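PDB 2EAB: alpha-fucosidase from Bifidobacterium bifidum, which probably hydrolyses alpha-1,2-fucosidic linkages, releasing L-fucose from glycans, this chain being the glycoside hydrolase family 95 catalytic portion of a longer, probably membrane-attached bacterial protein. Local coordinates for residues A[464-468]-A[478-482]. Numbering follows the deposited sequence.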
# COMPACT_ATOMS: atom_id res chain seq x y z
N GLY A 464 -10.39 -18.71 21.24
CA GLY A 464 -10.03 -19.35 22.50
C GLY A 464 -8.55 -19.37 22.79
O GLY A 464 -8.08 -20.19 23.59
N ALA A 465 -7.81 -18.46 22.15
CA ALA A 465 -6.36 -18.37 22.34
C ALA A 465 -6.06 -17.25 23.32
O ALA A 465 -6.01 -16.08 22.93
CB ALA A 465 -5.67 -18.13 21.00
N GLU A 466 -5.90 -17.61 24.59
CA GLU A 466 -5.65 -16.62 25.64
C GLU A 466 -4.18 -16.54 25.99
O GLU A 466 -3.58 -17.53 26.41
CB GLU A 466 -6.48 -16.89 26.91
CG GLU A 466 -6.10 -15.93 28.05
CD GLU A 466 -7.09 -15.86 29.19
OE1 GLU A 466 -7.89 -16.80 29.36
OE2 GLU A 466 -7.06 -14.85 29.93
N THR A 467 -3.60 -15.36 25.81
CA THR A 467 -2.26 -15.07 26.29
C THR A 467 -2.33 -14.61 27.74
O THR A 467 -3.02 -13.64 28.05
CB THR A 467 -1.58 -13.99 25.43
OG1 THR A 467 -1.47 -14.46 24.08
CG2 THR A 467 -0.17 -13.67 25.95
N THR A 468 -1.63 -15.32 28.62
CA THR A 468 -1.50 -14.90 30.02
C THR A 468 -0.46 -13.79 30.11
O THR A 468 0.51 -13.77 29.33
CB THR A 468 -1.09 -16.08 30.92
OG1 THR A 468 0.15 -16.63 30.46
CG2 THR A 468 -2.14 -17.17 30.87
N GLY A 478 3.27 -15.07 22.79
CA GLY A 478 1.85 -15.18 23.11
C GLY A 478 1.18 -16.32 22.36
O GLY A 478 1.82 -17.02 21.57
N GLU A 479 -0.11 -16.49 22.61
CA GLU A 479 -0.88 -17.58 22.00
C GLU A 479 -1.42 -17.25 20.61
O GLU A 479 -1.91 -18.13 19.91
CB GLU A 479 -2.01 -18.02 22.92
CG GLU A 479 -1.52 -18.72 24.16
CD GLU A 479 -0.70 -19.95 23.82
OE1 GLU A 479 -1.22 -20.86 23.14
OE2 GLU A 479 0.49 -20.00 24.22
N GLY A 480 -1.32 -15.98 20.22
CA GLY A 480 -1.80 -15.57 18.91
C GLY A 480 -2.54 -14.25 18.93
O GLY A 480 -3.12 -13.85 19.94
N TYR A 481 -2.51 -13.58 17.78
CA TYR A 481 -3.23 -12.34 17.58
C TYR A 481 -4.05 -12.46 16.30
O TYR A 481 -3.58 -12.98 15.29
CB TYR A 481 -2.27 -11.13 17.56
CG TYR A 481 -1.11 -11.26 16.59
CD1 TYR A 481 -1.12 -10.58 15.38
CD2 TYR A 481 -0.02 -12.07 16.89
CE1 TYR A 481 -0.07 -10.71 14.49
CE2 TYR A 481 1.04 -12.21 16.00
CZ TYR A 481 1.01 -11.53 14.80
OH TYR A 481 2.05 -11.66 13.91
N MET A 482 -5.30 -12.02 16.39
CA MET A 482 -6.25 -12.15 15.31
C MET A 482 -6.76 -10.76 14.93
O MET A 482 -7.05 -9.94 15.80
CB MET A 482 -7.41 -13.04 15.76
CG MET A 482 -8.46 -13.29 14.69
SD MET A 482 -9.89 -14.16 15.34
CE MET A 482 -9.78 -15.75 14.50
O HOH W 1 -3.65 -14.64 22.55
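Gly478 opens the second side of this loop-to-loop contact, its CA 3.5 Å from Thr467 OG1. A CB modelled here would come within 3.0 Å of that same oxygen, a clash, so the close approach depends on glycine. Next comes the one direct hydrogen bond between the segments: Glu479 N donates to Thr467 OG1 at 2.9 Å and a nearly straight 168°. In the m rotamer, Thr467 holds its hydroxyl over this amide, and the CA atoms of Thr467 and Glu479, 5.2 Å apart, are the nearest CA pair of the two segments. Glu479 also packs through its aliphatic part, with CB 4.1 Å from Ala465 CB and CG 3.3 Å from Glu466 O, before its carboxylate turns away to hydrogen-bond Tyr545. Gly480 has phi/psi of 138/154, where a side chain would jam against the preceding carbonyl. Its own O accepts a hydrogen bond from a water at 2.8 Å; the water also donates to Ala465 O at 2.8 Å and accepts from Thr467 OG1 at 2.7 Å. The threonine hydroxyl is therefore donor to the water and acceptor from Glu479 N. Beyond this bridge Tyr481 directs its CA-to-CB bond away, and the chain diverges. The contact packs two parts of the loop between helix 452-463 and strand 486-487 against helices of the GH95 catalytic domain, an (alpha/alpha)6 barrel as in its clan relatives, away from the calcium site. Helix 525-546 meets Ala465 through Phe541 and Tyr545 and Glu479 through His540, Tyr481 reaches helix 507-520, and Met482 packs on Thr458 of helix 452-463.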